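Long-range contacts in metallo-beta-lactamase (Simiduia agarivorans, PDB 6MFI), which probably hydrolyses beta-lactam antibiotics at a two-zinc active site, as a class B3 metallo-beta-lactamase: residues A[139-144]-A[157-163]; A[46-50]-A[92-96]; A[234-238]-A[282-286]. All blocks are in the same frame, centred on the assembly; numbering follows the deposited sequence. Where two conformers were deposited one is given.

Interaction 1 of 3, residues A[139-144]-A[157-163]; sequences VMRNGT and SFPVARV
Gly143 and Phe158 meet where helix 134-142 ends and the chain returns toward strand 163-166. Gly143 leaves helical geometry with positive phi (71°), and its backbone lies over one face of the Phe158 ring: Gly143 O stands 3.6 Å above the ring plane, over its centre, and Gly143 CA makes a CH-pi contact. With chi1 at 47°, CG of Phe158 lies between its own N and carbonyl carbon, which folds the ring back beneath the glycine. The same carbonyl is held by a backbone hydrogen bond from Phe158 N to Gly143 O (3.0 Å). Val139 CG1 reaches the edge of the ring, 3.7 Å from Phe158 CZ. In the conformer given, Met140 bends at chi2 and chi3, which carries Met140 CE to 4.1 Å from Phe158 CE1 and 4.0 Å from Ala161 CB, while its SD makes an oblique Met-aromatic contact with the ring. A second backbone hydrogen bond, Ala161 N to Met140 O (2.9 Å), is nearly straight at 167°. Val160 lays CG1 against Arg141 O at 3.5 Å. Beyond the two segments, Ile113 and Val116 also touch the Phe158 ring. Two backbone hydrogen bonds thus engage the carbonyls of Met140 and Gly143 and fix the returning chain, while glycine backbone and apolar side chains hold the aromatic ring between helix 134-142 and the zinc-bearing helix 113-116.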
ATOM      1  N   VAL A 139       8.175 -11.681  -7.864  1.00 15.76           N
ATOM      2  CA  VAL A 139       8.669 -10.425  -8.418  1.00 17.02           C
ATOM      3  C   VAL A 139       9.817  -9.884  -7.575  1.00 16.73           C
ATOM      4  O   VAL A 139      10.838  -9.437  -8.110  1.00 14.51           O
ATOM      5  CB  VAL A 139       7.523  -9.406  -8.541  1.00 17.88           C
ATOM      6  CG1 VAL A 139       8.047  -8.075  -9.057  1.00 18.61           C
ATOM      7  CG2 VAL A 139       6.435  -9.946  -9.456  1.00 19.21           C
ATOM      8  N   MET A 140       9.675  -9.919  -6.247  1.00 16.68           N
ATOM      9  CA  MET A 140      10.743  -9.445  -5.369  0.63 16.78           C
ATOM     10  C   MET A 140      11.990 -10.310  -5.497  1.00 16.65           C
ATOM     11  O   MET A 140      13.116  -9.807  -5.411  1.00 16.84           O
ATOM     12  CB  MET A 140      10.264  -9.427  -3.917  0.63 15.76           C
ATOM     13  CG  MET A 140       8.897  -8.805  -3.710  0.63 16.53           C
ATOM     14  SD  MET A 140       8.827  -7.098  -4.273  0.63 17.35           S
ATOM     15  CE  MET A 140      10.147  -6.376  -3.302  0.63 16.80           C
ATOM     16  N   ARG A 141      11.804 -11.617  -5.690  1.00 17.01           N
ATOM     17  CA  ARG A 141      12.943 -12.513  -5.845  1.00 17.61           C
ATOM     18  C   ARG A 141      13.661 -12.280  -7.169  1.00 17.89           C
ATOM     19  O   ARG A 141      14.891 -12.392  -7.236  1.00 18.13           O
ATOM     20  CB  ARG A 141      12.477 -13.965  -5.733  1.00 18.02           C
ATOM     21  CG  ARG A 141      13.544 -15.002  -6.018  1.00 19.33           C
ATOM     22  CD  ARG A 141      13.017 -16.406  -5.770  1.00 19.42           C
ATOM     23  NE  ARG A 141      11.934 -16.759  -6.686  1.00 20.39           N
ATOM     24  CZ  ARG A 141      10.661 -16.887  -6.327  1.00 20.27           C
ATOM     25  NH1 ARG A 141      10.303 -16.692  -5.065  1.00 19.41           N
ATOM     26  NH2 ARG A 141       9.746 -17.211  -7.230  1.00 21.03           N
ATOM     27  N   ASN A 142      12.918 -11.946  -8.223  1.00 18.22           N
ATOM     28  CA  ASN A 142      13.494 -11.698  -9.536  1.00 20.12           C
ATOM     29  C   ASN A 142      13.697 -10.219  -9.836  1.00 22.95           C
ATOM     30  O   ASN A 142      14.350  -9.892 -10.832  1.00 24.64           O
ATOM     31  CB  ASN A 142      12.610 -12.317 -10.625  1.00 19.77           C
ATOM     32  CG  ASN A 142      12.299 -13.776 -10.362  1.00 16.12           C
ATOM     33  OD1 ASN A 142      13.093 -14.491  -9.753  1.00 20.85           O
ATOM     34  ND2 ASN A 142      11.136 -14.224 -10.819  1.00 19.77           N
ATOM     35  N   GLY A 143      13.159  -9.326  -9.009  1.00 23.45           N
ATOM     36  CA  GLY A 143      13.309  -7.904  -9.241  1.00 24.81           C
ATOM     37  C   GLY A 143      12.524  -7.354 -10.409  1.00 26.72           C
ATOM     38  O   GLY A 143      12.778  -6.218 -10.819  1.00 27.34           O
ATOM     39  N   THR A 144      11.576  -8.114 -10.955  1.00 28.15           N
ATOM     40  CA  THR A 144      10.820  -7.667 -12.116  1.00 30.79           C
ATOM     41  C   THR A 144       9.601  -8.558 -12.307  1.00 31.48           C
ATOM     42  O   THR A 144       9.551  -9.690 -11.816  1.00 30.90           O
ATOM     43  CB  THR A 144      11.678  -7.676 -13.388  1.00 33.14           C
ATOM     44  OG1 THR A 144      10.904  -7.195 -14.494  1.00 35.23           O
ATOM     45  CG2 THR A 144      12.163  -9.088 -13.692  1.00 33.45           C
ATOM     46  N   SER A 157      13.188  -2.699 -13.782  1.00 23.43           N
ATOM     47  CA  SER A 157      13.620  -3.623 -12.747  1.00 22.16           C
ATOM     48  C   SER A 157      14.121  -2.864 -11.522  1.00 20.05           C
ATOM     49  O   SER A 157      14.484  -1.687 -11.592  1.00 19.85           O
ATOM     50  CB  SER A 157      14.718  -4.548 -13.275  1.00 23.16           C
ATOM     51  OG  SER A 157      15.886  -3.817 -13.603  1.00 24.04           O
ATOM     52  N   PHE A 158      14.133  -3.557 -10.393  1.00 17.90           N
ATOM     53  CA  PHE A 158      14.594  -3.015  -9.126  1.00 16.14           C
ATOM     54  C   PHE A 158      15.392  -4.090  -8.406  1.00 15.05           C
ATOM     55  O   PHE A 158      15.268  -5.278  -8.727  1.00 13.92           O
ATOM     56  CB  PHE A 158      13.422  -2.529  -8.260  1.00 15.88           C
ATOM     57  CG  PHE A 158      12.282  -3.504  -8.168  1.00 16.24           C
ATOM     58  CD1 PHE A 158      12.268  -4.485  -7.192  1.00 16.27           C
ATOM     59  CD2 PHE A 158      11.215  -3.427  -9.048  1.00 16.99           C
ATOM     60  CE1 PHE A 158      11.219  -5.379  -7.101  1.00 16.92           C
ATOM     61  CE2 PHE A 158      10.162  -4.318  -8.962  1.00 17.73           C
ATOM     62  CZ  PHE A 158      10.164  -5.295  -7.987  1.00 17.68           C
ATOM     63  N   PRO A 159      16.238  -3.706  -7.446  1.00 15.48           N
ATOM     64  CA  PRO A 159      17.065  -4.703  -6.752  1.00 15.65           C
ATOM     65  C   PRO A 159      16.224  -5.792  -6.101  1.00 14.60           C
ATOM     66  O   PRO A 159      15.154  -5.532  -5.547  1.00 13.97           O
ATOM     67  CB  PRO A 159      17.816  -3.873  -5.706  1.00 15.93           C
ATOM     68  CG  PRO A 159      17.875  -2.507  -6.291  1.00 16.41           C
ATOM     69  CD  PRO A 159      16.590  -2.330  -7.047  1.00 16.17           C
ATOM     70  N   VAL A 160      16.725  -7.028  -6.178  1.00 13.97           N
ATOM     71  CA  VAL A 160      16.000  -8.164  -5.628  1.00 13.31           C
ATOM     72  C   VAL A 160      16.023  -8.107  -4.104  1.00 11.91           C
ATOM     73  O   VAL A 160      16.985  -7.632  -3.486  1.00 10.86           O
ATOM     74  CB  VAL A 160      16.584  -9.491  -6.149  1.00 13.96           C
ATOM     75  CG1 VAL A 160      16.685  -9.467  -7.667  1.00 14.60           C
ATOM     76  CG2 VAL A 160      17.947  -9.767  -5.528  1.00 14.04           C
ATOM     77  N   ALA A 161      14.945  -8.586  -3.493  1.00 12.25           N
ATOM     78  CA  ALA A 161      14.786  -8.571  -2.048  1.00 12.88           C
ATOM     79  C   ALA A 161      14.667  -9.995  -1.521  1.00 14.05           C
ATOM     80  O   ALA A 161      14.392 -10.938  -2.268  1.00 14.65           O
ATOM     81  CB  ALA A 161      13.560  -7.750  -1.630  1.00 12.74           C
ATOM     82  N   ARG A 162      14.876 -10.139  -0.214  1.00 14.33           N
ATOM     83  CA  ARG A 162      14.827 -11.433   0.458  1.00 15.02           C
ATOM     84  C   ARG A 162      13.475 -11.576   1.147  1.00 15.43           C
ATOM     85  O   ARG A 162      13.192 -10.879   2.128  1.00 15.58           O
ATOM     86  CB  ARG A 162      15.969 -11.566   1.463  1.00 15.36           C
ATOM     87  CG  ARG A 162      17.353 -11.431   0.852  1.00 15.41           C
ATOM     88  CD  ARG A 162      18.405 -11.204   1.925  1.00 15.20           C
ATOM     89  NE  ARG A 162      18.530 -12.352   2.819  1.00 15.50           N
ATOM     90  CZ  ARG A 162      19.255 -12.356   3.933  1.00 16.33           C
ATOM     91  NH1 ARG A 162      19.923 -11.269   4.296  1.00 16.19           N
ATOM     92  NH2 ARG A 162      19.313 -13.446   4.685  1.00 16.86           N
ATOM     93  N   VAL A 163      12.645 -12.480   0.637  1.00 15.54           N
ATOM     94  CA  VAL A 163      11.335 -12.753   1.216  1.00 15.44           C
ATOM     95  C   VAL A 163      11.470 -13.896   2.211  1.00 16.00           C
ATOM     96  O   VAL A 163      11.969 -14.976   1.870  1.00 15.97           O
ATOM     97  CB  VAL A 163      10.311 -13.091   0.119  1.00 15.84           C
ATOM     98  CG1 VAL A 163       8.984 -13.500   0.739  1.00 16.13           C
ATOM     99  CG2 VAL A 163      10.128 -11.906  -0.815  1.00 15.89           C
TER

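Interaction 2 of 3, residues A[46-50]-A[92-96]; sequences PGPPF and NIARL
This is a buried contact of a proline-rich loop with the last turn or so of helix 85-95: segment 46-50, leading into the edge strand 50-53, lies against the helix, and the two bury 290 Å² between them. Pro49 is the most deeply engaged residue, with 96 Å² buried by the helix segment. Its CB rests 3.6 Å from Asn92 CB, and the same Pro49 CB is 4.0 Å from Leu96 CD1. Pro49 CD lies over one face of the Arg95 guanidinium, 3.5 Å above the plane and offset toward the rim, with Pro48 CA over that face as well. A bend at chi3 (63°) turns the end of the arginine so that its flat group lies along the two prolines. The polar element is a hydrogen bond from Asn92 ND2 to Gly47 O (3.0 Å), bent at 141°; Asn92 OD1 lies equally near Gly47 O without bonding, in keeping with that bend. The acceptor is near the amide plane of Asn92, but the donor is above the carbonyl plane of Gly47. Asn92 ND2 also bonds to Val59 O, and Pro48 packs on Trp33 of helix 30-36. One buried amide therefore serves two backbone carbonyls, while the prolines, which lack an N-H to donate, contribute apolar surface to the arginine and leucine.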
ATOM      1  N   PRO A  46      10.277  14.443  -1.990  1.00 16.40           N
ATOM      2  CA  PRO A  46      10.342  14.315  -0.529  1.00 16.07           C
ATOM      3  C   PRO A  46       9.132  14.948   0.142  1.00 15.96           C
ATOM      4  O   PRO A  46       8.633  15.990  -0.285  1.00 16.88           O
ATOM      5  CB  PRO A  46      11.638  15.050  -0.164  1.00 16.99           C
ATOM      6  CG  PRO A  46      12.431  15.094  -1.434  1.00 17.61           C
ATOM      7  CD  PRO A  46      11.421  15.195  -2.532  1.00 17.23           C
ATOM      8  N   GLY A  47       8.664  14.299   1.206  1.00 15.71           N
ATOM      9  CA  GLY A  47       7.537  14.783   1.964  1.00 15.96           C
ATOM     10  C   GLY A  47       7.698  14.510   3.445  1.00 15.91           C
ATOM     11  O   GLY A  47       8.462  13.634   3.860  1.00 15.21           O
ATOM     12  N   PRO A  48       6.979  15.260   4.274  1.00 16.78           N
ATOM     13  CA  PRO A  48       7.102  15.093   5.722  1.00 17.30           C
ATOM     14  C   PRO A  48       6.267  13.923   6.208  1.00 16.78           C
ATOM     15  O   PRO A  48       5.267  13.554   5.574  1.00 16.68           O
ATOM     16  CB  PRO A  48       6.569  16.422   6.271  1.00 18.03           C
ATOM     17  CG  PRO A  48       5.552  16.839   5.261  1.00 17.90           C
ATOM     18  CD  PRO A  48       6.053  16.350   3.919  1.00 17.39           C
ATOM     19  N   PRO A  49       6.648  13.306   7.324  1.00 15.98           N
ATOM     20  CA  PRO A  49       5.810  12.271   7.928  1.00 15.78           C
ATOM     21  C   PRO A  49       4.812  12.860   8.909  1.00 17.34           C
ATOM     22  O   PRO A  49       5.045  13.895   9.536  1.00 19.27           O
ATOM     23  CB  PRO A  49       6.835  11.389   8.651  1.00 15.00           C
ATOM     24  CG  PRO A  49       7.886  12.362   9.086  1.00 15.81           C
ATOM     25  CD  PRO A  49       7.932  13.456   8.033  1.00 15.90           C
ATOM     26  N   PHE A  50       3.676  12.178   9.040  1.00 16.68           N
ATOM     27  CA  PHE A  50       2.647  12.626   9.965  1.00 17.09           C
ATOM     28  C   PHE A  50       1.946  11.421  10.571  1.00 16.28           C
ATOM     29  O   PHE A  50       1.999  10.309  10.038  1.00 14.97           O
ATOM     30  CB  PHE A  50       1.632  13.556   9.285  1.00 18.31           C
ATOM     31  CG  PHE A  50       0.896  12.928   8.134  1.00 18.61           C
ATOM     32  CD1 PHE A  50      -0.318  12.292   8.335  1.00 19.55           C
ATOM     33  CD2 PHE A  50       1.410  12.989   6.850  1.00 18.76           C
ATOM     34  CE1 PHE A  50      -1.000  11.718   7.280  1.00 19.61           C
ATOM     35  CE2 PHE A  50       0.732  12.419   5.790  1.00 18.84           C
ATOM     36  CZ  PHE A  50      -0.475  11.783   6.006  1.00 19.22           C
ATOM     37  N   ASN A  92      11.990   9.760   6.983  1.00 12.64           N
ATOM     38  CA  ASN A  92      10.751  10.090   7.684  1.00 13.21           C
ATOM     39  C   ASN A  92      10.602   9.284   8.970  1.00 14.00           C
ATOM     40  O   ASN A  92      10.068   9.788   9.965  1.00 14.97           O
ATOM     41  CB  ASN A  92       9.549   9.862   6.765  1.00 12.27           C
ATOM     42  CG  ASN A  92       9.343  10.998   5.789  1.00 12.62           C
ATOM     43  OD1 ASN A  92       9.940  12.066   5.929  1.00 13.51           O
ATOM     44  ND2 ASN A  92       8.504  10.772   4.786  1.00 11.55           N
ATOM     45  N   ILE A  93      11.059   8.031   8.967  1.00 13.17           N
ATOM     46  CA  ILE A  93      11.017   7.223  10.183  1.00 12.25           C
ATOM     47  C   ILE A  93      11.907   7.836  11.256  1.00 13.19           C
ATOM     48  O   ILE A  93      11.546   7.871  12.440  1.00 11.38           O
ATOM     49  CB  ILE A  93      11.417   5.767   9.872  1.00 11.77           C
ATOM     50  CG1 ILE A  93      10.384   5.115   8.951  1.00  9.85           C
ATOM     51  CG2 ILE A  93      11.569   4.960  11.155  1.00 13.63           C
ATOM     52  CD1 ILE A  93      10.754   3.716   8.510  1.00  9.52           C
ATOM     53  N   ALA A  94      13.078   8.340  10.859  1.00 13.08           N
ATOM     54  CA  ALA A  94      13.969   8.984  11.816  1.00 13.89           C
ATOM     55  C   ALA A  94      13.414  10.320  12.295  1.00 14.71           C
ATOM     56  O   ALA A  94      13.646  10.706  13.446  1.00 12.76           O
ATOM     57  CB  ALA A  94      15.355   9.173  11.198  1.00 14.28           C
ATOM     58  N   ARG A  95      12.683  11.034  11.434  1.00 15.28           N
ATOM     59  CA  ARG A  95      12.087  12.304  11.842  1.00 16.01           C
ATOM     60  C   ARG A  95      11.092  12.106  12.977  1.00 15.27           C
ATOM     61  O   ARG A  95      11.004  12.935  13.891  1.00 15.64           O
ATOM     62  CB  ARG A  95      11.410  12.977  10.650  1.00 16.26           C
ATOM     63  CG  ARG A  95      12.373  13.480   9.590  1.00 17.48           C
ATOM     64  CD  ARG A  95      11.635  14.099   8.414  1.00 18.75           C
ATOM     65  NE  ARG A  95      10.864  15.277   8.802  1.00 20.74           N
ATOM     66  CZ  ARG A  95      10.456  16.215   7.953  1.00 22.23           C
ATOM     67  NH1 ARG A  95      10.745  16.114   6.663  1.00 22.66           N
ATOM     68  NH2 ARG A  95       9.758  17.253   8.392  1.00 23.41           N
ATOM     69  N   LEU A  96      10.330  11.012  12.936  1.00 14.05           N
ATOM     70  CA  LEU A  96       9.392  10.705  14.009  1.00 13.88           C
ATOM     71  C   LEU A  96      10.085  10.211  15.271  1.00 13.58           C
ATOM     72  O   LEU A  96       9.440  10.139  16.322  1.00 14.97           O
ATOM     73  CB  LEU A  96       8.380   9.662  13.535  1.00 13.48           C
ATOM     74  CG  LEU A  96       7.381  10.107  12.467  1.00 12.85           C
ATOM     75  CD1 LEU A  96       6.760   8.900  11.788  1.00 11.99           C
ATOM     76  CD2 LEU A  96       6.308  10.998  13.072  1.00 13.42           C
TER

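Interaction 3 of 3, residues A[234-238]-A[282-286]; sequences YRLGL and ISARL
Leu286 overlaps the Tyr234 ring, setting its CD2 methyl over one face, 4.3 Å from the centroid and only 11° off the ring normal, a well-centred CH-pi contact. Chi1 of 170° swings the leucine's CG opposite the main-chain N, sending the branch out toward helix 228-242; there its other methyl, CD1, meets Tyr234 CE1 at 4.1 Å. The same CD2 is approached by Arg235, whose chain bends at chi2 and chi3 and brings NH1 to 3.4 Å from Leu286 CD2, obliquely to the guanidinium plane. One turn further on, Leu238 inserts both methyls: CD2 lies 3.6 Å from Ile282 CG2, while CD1 touches Ser283 OG at 3.7 Å. That hydroxyl is hydrogen-bonded to Ala279 O of its own helix. Ile282 CG2 also reaches Tyr234 OH at 4.0 Å. The two segments run nearly antiparallel, at 159°, and their axes approach to 11.4 Å, so side chains alone bridge the gap. Leu214, from a loop, touches both Leu238 and Ile282. With no hydrogen bond crossing the interface, its cohesion is dispersive and hydrophobic, and the covered face probably limits movement of a tyrosine ring close to the zinc ligand His188.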
ATOM      1  N   TYR A 234     -10.326 -10.833  -9.552  1.00 31.24           N
ATOM      2  CA  TYR A 234     -10.463  -9.386  -9.424  1.00 30.08           C
ATOM      3  C   TYR A 234     -11.789  -9.026  -8.763  1.00 31.42           C
ATOM      4  O   TYR A 234     -11.838  -8.194  -7.849  1.00 30.74           O
ATOM      5  CB  TYR A 234     -10.354  -8.743 -10.810  1.00 29.42           C
ATOM      6  CG  TYR A 234      -9.924  -7.291 -10.848  1.00 27.30           C
ATOM      7  CD1 TYR A 234      -9.478  -6.721 -12.033  1.00 26.80           C
ATOM      8  CD2 TYR A 234      -9.969  -6.493  -9.713  1.00 25.85           C
ATOM      9  CE1 TYR A 234      -9.086  -5.398 -12.089  1.00 25.36           C
ATOM     10  CE2 TYR A 234      -9.578  -5.166  -9.759  1.00 24.29           C
ATOM     11  CZ  TYR A 234      -9.138  -4.626 -10.950  1.00 24.07           C
ATOM     12  OH  TYR A 234      -8.748  -3.308 -11.005  1.00 23.01           O
ATOM     13  N   ARG A 235     -12.880  -9.654  -9.213  1.00 34.06           N
ATOM     14  CA  ARG A 235     -14.189  -9.402  -8.616  1.00 35.49           C
ATOM     15  C   ARG A 235     -14.244  -9.899  -7.177  1.00 35.41           C
ATOM     16  O   ARG A 235     -14.858  -9.258  -6.317  1.00 35.18           O
ATOM     17  CB  ARG A 235     -15.287 -10.074  -9.441  1.00 38.28           C
ATOM     18  CG  ARG A 235     -15.369  -9.633 -10.893  1.00 39.68           C
ATOM     19  CD  ARG A 235     -15.983  -8.253 -11.041  1.00 40.30           C
ATOM     20  NE  ARG A 235     -16.831  -8.170 -12.227  1.00 42.32           N
ATOM     21  CZ  ARG A 235     -16.374  -8.034 -13.466  1.00 43.19           C
ATOM     22  NH1 ARG A 235     -15.069  -7.964 -13.694  1.00 42.41           N
ATOM     23  NH2 ARG A 235     -17.223  -7.970 -14.483  1.00 44.94           N
ATOM     24  N   LEU A 236     -13.613 -11.043  -6.901  1.00 35.61           N
ATOM     25  CA  LEU A 236     -13.705 -11.645  -5.573  1.00 36.18           C
ATOM     26  C   LEU A 236     -13.041 -10.770  -4.518  1.00 34.94           C
ATOM     27  O   LEU A 236     -13.553 -10.644  -3.398  1.00 35.74           O
ATOM     28  CB  LEU A 236     -13.080 -13.039  -5.592  1.00 36.74           C
ATOM     29  CG  LEU A 236     -13.696 -14.080  -4.654  1.00 38.38           C
ATOM     30  CD1 LEU A 236     -15.167 -14.279  -4.974  1.00 39.94           C
ATOM     31  CD2 LEU A 236     -12.941 -15.396  -4.748  1.00 39.36           C
ATOM     32  N   GLY A 237     -11.902 -10.161  -4.852  1.00 32.48           N
ATOM     33  CA  GLY A 237     -11.241  -9.283  -3.900  1.00 29.68           C
ATOM     34  C   GLY A 237     -11.952  -7.952  -3.745  1.00 28.77           C
ATOM     35  O   GLY A 237     -11.984  -7.378  -2.653  1.00 23.13           O
ATOM     36  N   LEU A 238     -12.527  -7.440  -4.836  1.00 29.47           N
ATOM     37  CA  LEU A 238     -13.275  -6.189  -4.768  1.00 28.92           C
ATOM     38  C   LEU A 238     -14.513  -6.338  -3.893  1.00 29.76           C
ATOM     39  O   LEU A 238     -14.796  -5.483  -3.046  1.00 29.57           O
ATOM     40  CB  LEU A 238     -13.659  -5.733  -6.175  1.00 28.87           C
ATOM     41  CG  LEU A 238     -12.616  -4.890  -6.905  1.00 27.78           C
ATOM     42  CD1 LEU A 238     -13.055  -4.600  -8.331  1.00 28.58           C
ATOM     43  CD2 LEU A 238     -12.381  -3.602  -6.146  1.00 26.86           C
ATOM     44  N   ILE A 282     -13.819   1.445  -7.938  1.00 25.48           N
ATOM     45  CA  ILE A 282     -12.957   0.580  -8.736  1.00 25.71           C
ATOM     46  C   ILE A 282     -13.791  -0.290  -9.667  1.00 26.68           C
ATOM     47  O   ILE A 282     -13.441  -0.485 -10.838  1.00 27.10           O
ATOM     48  CB  ILE A 282     -12.057  -0.270  -7.821  1.00 25.96           C
ATOM     49  CG1 ILE A 282     -11.159   0.625  -6.965  1.00 25.04           C
ATOM     50  CG2 ILE A 282     -11.221  -1.233  -8.647  1.00 26.70           C
ATOM     51  CD1 ILE A 282     -10.134   1.403  -7.758  1.00 24.83           C
ATOM     52  N   SER A 283     -14.908  -0.824  -9.165  1.00 27.34           N
ATOM     53  CA  SER A 283     -15.798  -1.611 -10.012  1.00 28.90           C
ATOM     54  C   SER A 283     -16.385  -0.769 -11.135  1.00 30.23           C
ATOM     55  O   SER A 283     -16.640  -1.283 -12.230  1.00 31.99           O
ATOM     56  CB  SER A 283     -16.914  -2.230  -9.172  1.00 28.84           C
ATOM     57  OG  SER A 283     -16.389  -3.113  -8.198  1.00 28.50           O
ATOM     58  N   ALA A 284     -16.612   0.522 -10.884  1.00 29.56           N
ATOM     59  CA  ALA A 284     -17.059   1.406 -11.952  1.00 29.39           C
ATOM     60  C   ALA A 284     -15.963   1.605 -12.989  1.00 29.50           C
ATOM     61  O   ALA A 284     -16.222   1.526 -14.195  1.00 30.58           O
ATOM     62  CB  ALA A 284     -17.508   2.748 -11.375  1.00 28.52           C
ATOM     63  N   ARG A 285     -14.729   1.852 -12.541  1.00 28.47           N
ATOM     64  CA  ARG A 285     -13.614   1.983 -13.476  1.00 28.49           C
ATOM     65  C   ARG A 285     -13.364   0.679 -14.224  1.00 29.08           C
ATOM     66  O   ARG A 285     -13.011   0.694 -15.408  1.00 29.75           O
ATOM     67  CB  ARG A 285     -12.352   2.422 -12.734  1.00 27.37           C
ATOM     68  CG  ARG A 285     -12.389   3.851 -12.223  1.00 27.09           C
ATOM     69  CD  ARG A 285     -11.107   4.195 -11.485  1.00 26.86           C
ATOM     70  NE  ARG A 285      -9.925   3.991 -12.318  1.00 27.95           N
ATOM     71  CZ  ARG A 285      -8.679   3.994 -11.859  1.00 28.27           C
ATOM     72  NH1 ARG A 285      -8.445   4.186 -10.567  1.00 27.43           N
ATOM     73  NH2 ARG A 285      -7.663   3.802 -12.690  1.00 29.23           N
ATOM     74  N   LEU A 286     -13.540  -0.459 -13.547  1.00 28.98           N
ATOM     75  CA  LEU A 286     -13.349  -1.746 -14.205  1.00 29.90           C
ATOM     76  C   LEU A 286     -14.422  -1.992 -15.257  1.00 31.44           C
ATOM     77  O   LEU A 286     -14.133  -2.526 -16.335  1.00 32.22           O
ATOM     78  CB  LEU A 286     -13.343  -2.866 -13.164  1.00 29.80           C
ATOM     79  CG  LEU A 286     -13.396  -4.309 -13.672  1.00 31.38           C
ATOM     80  CD1 LEU A 286     -12.208  -4.610 -14.572  1.00 32.27           C
ATOM     81  CD2 LEU A 286     -13.446  -5.280 -12.502  1.00 31.43           C
TER

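The three contacts occur in series along the chain, 46-50 with 92-96 closing first, and none touches another: nearest atoms are about 16 Å apart between interaction 1 and either of the others, and about 20 Å between interactions 2 and 3, which lie on opposite sides of the chain's centre. Interactions 1 and 3 each bring one aromatic side chain to about 10 Å from a bound zinc ion. The Phe158 side chain lies about 7 Å from that of the zinc ligand His112, and the Tyr234 side chain about 5 Å from that of His188. Both are therefore outside the metal coordination spheres but close to them, whereas interaction 2 lies away from the metal sites and joins the loop before strand 50-53 to helix 85-95.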